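PDB 1JAK: beta-N-acetylhexosaminidase from Streptomyces plicatus, which hydrolyses terminal beta-linked N-acetylhexosamine residues as a family 20 glycoside hydrolase, probably by substrate-assisted catalysis in an alpha/beta-barrel domain. Local coordinates for residues Q124-R127 / Q128-P132; G473-P476 / A477-D481. One frame throughout, in Å; residues are numbered along the deposited sequence.

Contact 1 of 2, residues Q124-R127 / Q128-P132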
loop_
_atom_site.group_PDB
_atom_site.type_symbol
_atom_site.label_atom_id
_atom_site.label_comp_id
_atom_site.label_asym_id
_atom_site.label_seq_id
_atom_site.Cartn_x
_atom_site.Cartn_y
_atom_site.Cartn_z
ATOM N N GLN A 124 1.384 -15.424 -3.454
ATOM C CA GLN A 124 0.187 -14.615 -3.653
ATOM C C GLN A 124 -0.552 -15.055 -4.916
ATOM O O GLN A 124 -1.772 -14.963 -4.999
ATOM C CB GLN A 124 0.545 -13.130 -3.749
ATOM C CG GLN A 124 1.250 -12.571 -2.513
ATOM C CD GLN A 124 0.533 -12.913 -1.215
ATOM O OE1 GLN A 124 -0.697 -12.962 -1.162
ATOM N NE2 GLN A 124 1.302 -13.138 -0.156
ATOM N N THR A 125 0.194 -15.528 -5.906
ATOM C CA THR A 125 -0.419 -16.005 -7.134
ATOM C C THR A 125 -1.060 -17.363 -6.862
ATOM O O THR A 125 -2.189 -17.627 -7.283
ATOM C CB THR A 125 0.629 -16.139 -8.250
ATOM O OG1 THR A 125 1.039 -14.828 -8.657
ATOM C CG2 THR A 125 0.059 -16.894 -9.450
ATOM N N LEU A 126 -0.340 -18.216 -6.141
ATOM C CA LEU A 126 -0.841 -19.546 -5.816
ATOM C C LEU A 126 -2.182 -19.511 -5.089
ATOM O O LEU A 126 -3.078 -20.303 -5.389
ATOM C CB LEU A 126 0.186 -20.303 -4.966
ATOM C CG LEU A 126 -0.215 -21.704 -4.490
ATOM C CD1 LEU A 126 -0.508 -22.604 -5.694
ATOM C CD2 LEU A 126 0.913 -22.292 -3.652
ATOM N N ARG A 127 -2.338 -18.590 -4.140
ATOM C CA ARG A 127 -3.589 -18.523 -3.394
ATOM C C ARG A 127 -4.772 -18.113 -4.268
ATOM O O ARG A 127 -5.924 -18.319 -3.892
ATOM C CB ARG A 127 -3.451 -17.588 -2.181
ATOM C CG ARG A 127 -3.150 -16.146 -2.506
ATOM C CD ARG A 127 -2.667 -15.384 -1.267
ATOM N NE ARG A 127 -3.660 -15.334 -0.191
ATOM C CZ ARG A 127 -3.595 -14.494 0.840
ATOM N NH1 ARG A 127 -2.586 -13.637 0.935
ATOM N NH2 ARG A 127 -4.544 -14.499 1.771
ATOM N N GLN A 128 -4.492 -17.538 -5.436
ATOM C CA GLN A 128 -5.560 -17.152 -6.350
ATOM C C GLN A 128 -5.869 -18.289 -7.328
ATOM O O GLN A 128 -6.965 -18.355 -7.886
ATOM C CB GLN A 128 -5.190 -15.871 -7.107
ATOM C CG GLN A 128 -5.369 -14.613 -6.259
ATOM C CD GLN A 128 -5.170 -13.332 -7.053
ATOM O OE1 GLN A 128 -5.634 -13.214 -8.185
ATOM N NE2 GLN A 128 -4.494 -12.357 -6.450
ATOM N N LEU A 129 -4.906 -19.185 -7.525
ATOM C CA LEU A 129 -5.108 -20.329 -8.412
ATOM C C LEU A 129 -5.956 -21.366 -7.677
ATOM O O LEU A 129 -6.731 -22.101 -8.287
ATOM C CB LEU A 129 -3.761 -20.929 -8.830
ATOM C CG LEU A 129 -2.897 -20.001 -9.695
ATOM C CD1 LEU A 129 -1.544 -20.637 -9.953
ATOM C CD2 LEU A 129 -3.618 -19.712 -11.010
ATOM N N LEU A 130 -5.806 -21.418 -6.357
ATOM C CA LEU A 130 -6.594 -22.333 -5.540
ATOM C C LEU A 130 -8.019 -21.779 -5.498
ATOM O O LEU A 130 -8.235 -20.599 -5.786
ATOM C CB LEU A 130 -6.005 -22.417 -4.128
ATOM C CG LEU A 130 -4.701 -23.213 -4.028
ATOM C CD1 LEU A 130 -4.038 -22.975 -2.679
ATOM C CD2 LEU A 130 -5.004 -24.694 -4.225
ATOM N N PRO A 131 -9.011 -22.623 -5.157
ATOM C CA PRO A 131 -10.422 -22.220 -5.084
ATOM C C PRO A 131 -10.765 -21.303 -3.911
ATOM O O PRO A 131 -10.038 -21.249 -2.922
ATOM C CB PRO A 131 -11.152 -23.557 -5.004
ATOM C CG PRO A 131 -10.195 -24.387 -4.198
ATOM C CD PRO A 131 -8.859 -24.054 -4.834
ATOM N N PRO A 132 -11.892 -20.577 -4.009
ATOM C CA PRO A 132 -12.358 -19.648 -2.972
ATOM C C PRO A 132 -12.420 -20.269 -1.578
ATOM O O PRO A 132 -12.244 -19.580 -0.576
ATOM C CB PRO A 132 -13.743 -19.240 -3.471
ATOM C CG PRO A 132 -13.605 -19.323 -4.956
ATOM C CD PRO A 132 -12.838 -20.610 -5.140
HETATM O O HOH W 1 -3.338 -13.149 -3.786
#

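Contact 2 of 2, residues G473-P476 / A477-D481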
loop_
_atom_site.group_PDB
_atom_site.type_symbol
_atom_site.label_atom_id
_atom_site.label_comp_id
_atom_site.label_asym_id
_atom_site.label_seq_id
_atom_site.Cartn_x
_atom_site.Cartn_y
_atom_site.Cartn_z
ATOM N N GLY A 473 0.734 -1.158 -11.112
ATOM C CA GLY A 473 2.110 -1.106 -10.664
ATOM C C GLY A 473 2.927 -2.324 -11.055
ATOM O O GLY A 473 4.129 -2.220 -11.288
ATOM N N TRP A 474 2.271 -3.477 -11.154
ATOM C CA TRP A 474 2.969 -4.723 -11.458
ATOM C C TRP A 474 2.975 -5.254 -12.896
ATOM O O TRP A 474 4.035 -5.585 -13.441
ATOM C CB TRP A 474 2.431 -5.825 -10.525
ATOM C CG TRP A 474 3.049 -7.180 -10.752
ATOM C CD1 TRP A 474 2.823 -8.024 -11.809
ATOM C CD2 TRP A 474 4.044 -7.814 -9.940
ATOM N NE1 TRP A 474 3.623 -9.138 -11.705
ATOM C CE2 TRP A 474 4.381 -9.036 -10.569
ATOM C CE3 TRP A 474 4.686 -7.469 -8.742
ATOM C CZ2 TRP A 474 5.335 -9.912 -10.041
ATOM C CZ3 TRP A 474 5.637 -8.343 -8.216
ATOM C CH2 TRP A 474 5.952 -9.551 -8.867
ATOM N N SER A 475 1.794 -5.345 -13.496
ATOM C CA SER A 475 1.638 -5.914 -14.832
ATOM C C SER A 475 2.194 -5.145 -16.023
ATOM O O SER A 475 2.316 -3.922 -15.996
ATOM C CB SER A 475 0.159 -6.210 -15.077
ATOM O OG SER A 475 -0.358 -7.041 -14.051
ATOM N N PRO A 476 2.552 -5.875 -17.094
ATOM C CA PRO A 476 3.090 -5.246 -18.304
ATOM C C PRO A 476 1.982 -4.434 -18.970
ATOM O O PRO A 476 0.812 -4.803 -18.907
ATOM C CB PRO A 476 3.508 -6.441 -19.161
ATOM C CG PRO A 476 3.791 -7.518 -18.145
ATOM C CD PRO A 476 2.652 -7.342 -17.181
ATOM N N ALA A 477 2.347 -3.333 -19.613
ATOM C CA ALA A 477 1.356 -2.505 -20.283
ATOM C C ALA A 477 0.557 -3.332 -21.287
ATOM O O ALA A 477 -0.642 -3.120 -21.464
ATOM C CB ALA A 477 2.042 -1.341 -20.989
ATOM N N SER A 478 1.222 -4.287 -21.931
ATOM C CA SER A 478 0.569 -5.129 -22.927
ATOM C C SER A 478 -0.597 -5.957 -22.392
ATOM O O SER A 478 -1.450 -6.394 -23.167
ATOM C CB SER A 478 1.596 -6.057 -23.586
ATOM O OG SER A 478 2.186 -6.928 -22.641
ATOM N N THR A 479 -0.645 -6.174 -21.079
ATOM C CA THR A 479 -1.726 -6.962 -20.492
ATOM C C THR A 479 -2.899 -6.103 -20.040
ATOM O O THR A 479 -3.949 -6.627 -19.667
ATOM C CB THR A 479 -1.249 -7.768 -19.269
ATOM O OG1 THR A 479 -0.864 -6.865 -18.225
ATOM C CG2 THR A 479 -0.068 -8.657 -19.638
ATOM N N HIS A 480 -2.723 -4.786 -20.077
ATOM C CA HIS A 480 -3.774 -3.867 -19.647
ATOM C C HIS A 480 -4.956 -3.812 -20.608
ATOM O O HIS A 480 -4.800 -3.502 -21.789
ATOM C CB HIS A 480 -3.192 -2.463 -19.452
ATOM C CG HIS A 480 -4.155 -1.491 -18.845
ATOM N ND1 HIS A 480 -5.122 -0.842 -19.583
ATOM C CD2 HIS A 480 -4.321 -1.086 -17.564
ATOM C CE1 HIS A 480 -5.843 -0.077 -18.781
ATOM N NE2 HIS A 480 -5.379 -0.208 -17.551
ATOM N N ASP A 481 -6.141 -4.115 -20.084
ATOM C CA ASP A 481 -7.370 -4.112 -20.870
ATOM C C ASP A 481 -8.559 -4.286 -19.937
ATOM O O ASP A 481 -8.705 -5.328 -19.301
ATOM C CB ASP A 481 -7.358 -5.251 -21.890
ATOM C CG ASP A 481 -8.614 -5.283 -22.734
ATOM O OD1 ASP A 481 -8.852 -4.309 -23.480
ATOM O OD2 ASP A 481 -9.366 -6.277 -22.648
#

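Contact 1 of 2, residues Q124-R127 / Q128-P132
Thr125 O receives Gln128 N at 3.0 Å and, more weakly, Leu129 N, while Leu130 N reaches Leu126 O at 3.1 Å with an N-H...O angle of 151°, so the last turn of helix 116-129 mixes i+3 and i+4 bonds before Leu130 leaves helical geometry. A second weak bond, from Leu129 N to Leu126 O, belongs to the same tightening at the C-terminal end.

Side chains follow this winding. Thr125 and Leu129 run side by side in the same direction, CG2 of Thr125 lying 4.1 Å from CD1 of Leu129. The methyl is placed there because Thr125 carries CG2 anti to its backbone nitrogen, which leaves OG1 beside that nitrogen and hydrogen-bonded to Tyr100 and Lys187. One residue on, Leu126 CG and Leu130 CD1 approach to 4.4 Å, a looser apolar pair.

The polar side of the turn is joined differently. A water donates to Gln124 O at 2.7 Å and accepts from Gln128 NE2 at 3.0 Å, bridging backbone and side chain; the extended Gln128 chain has its OE1 bonded to Ile28 N. Arg127 bends at chi3 (-62°) and sends NH1 back to Gln124 OE1 at 2.9 Å. That bond lies in the amide's carbonyl plane on a lone pair and close to the guanidinium plane, a geometry that sets the amide at the guanidinium edge; Gln124 NE2 has Tyr63 OH as its partner.

The apolar face of this helix end packs against strand 145-153, where Val146 meets Leu126, Leu129 and Leu130 and Ile151 meets Thr125, while Arg127 and Leu130 rest on helix 55-72 and Pro132 touches helix 493-499.

Contact 2 of 2, residues G473-P476 / A477-D481
Pro476 O accepts two bonds from Thr479, one from OG1 at 2.7 Å and one from the backbone N at 3.0 Å, the latter with an N-H...O angle of 156°. The donors come from different directions: OG1 lies in the carbonyl plane, whereas the amide nitrogen stands well above it. Thr479 can deliver both because its OG1 sits between the backbone N and the carbonyl carbon (chi1 65°), which turns the hydroxyl back to the start of the 3-10 segment 477-479. The next bond of that turn is His480 N to Ala477 O, at 3.0 Å.

The packing around this pair is by van der Waals contact, some of it oxygen against carbon. Ser475 CB comes within 3.4 Å of Thr479 OG1, and the Pro476 ring meets the threonine obliquely, CD lying 3.9 Å from CG2. Ser478 OG passes 3.8 Å from Pro476 CB on the exposed part of the turn.

Several polar ends find partners outside the turn. Trp474 NE1 bonds to Asp153 OD1 and Ser475 OG to Ala30 O; His480 NE2 bonds to Tyr424 O, and the two rings stack. Asp481 is the N-cap of helix 482-490: its side chain caps a backbone N of that helix, and OD2 also bonds to Thr484 OG1.

The OG1 bond directs the hydroxyl hydrogen to Pro476 O and probably holds the side-chain rotation, while the amide gives the same oxygen a second donor. The threonine thus reinforces, with neutral groups, the i to i+3 backbone bond of a 3-10 turn connecting helices 465-474 and 482-490.

From the N terminus, contact 1 comes first, at the end of helix 116-129 in the family 20 domain 2 region, and is complete before strand 145-153 and the first barrel strand, 159-165. Contact 2 follows near the other end of the chain, in the turn joining helix 465-474 to helix 482-490. Each closes a short local turn, and the two are in series, neither nesting nor crossing. The centres of contact 1 and contact 2 lie about 20 Å apart, and the two do not touch. One residue, Lys187, reaches both, bonding to Thr125 OG1 and making a cation-pi contact with Trp474; separately, Trp474 meets His121, of the helix that carries contact 1, edge-to-face.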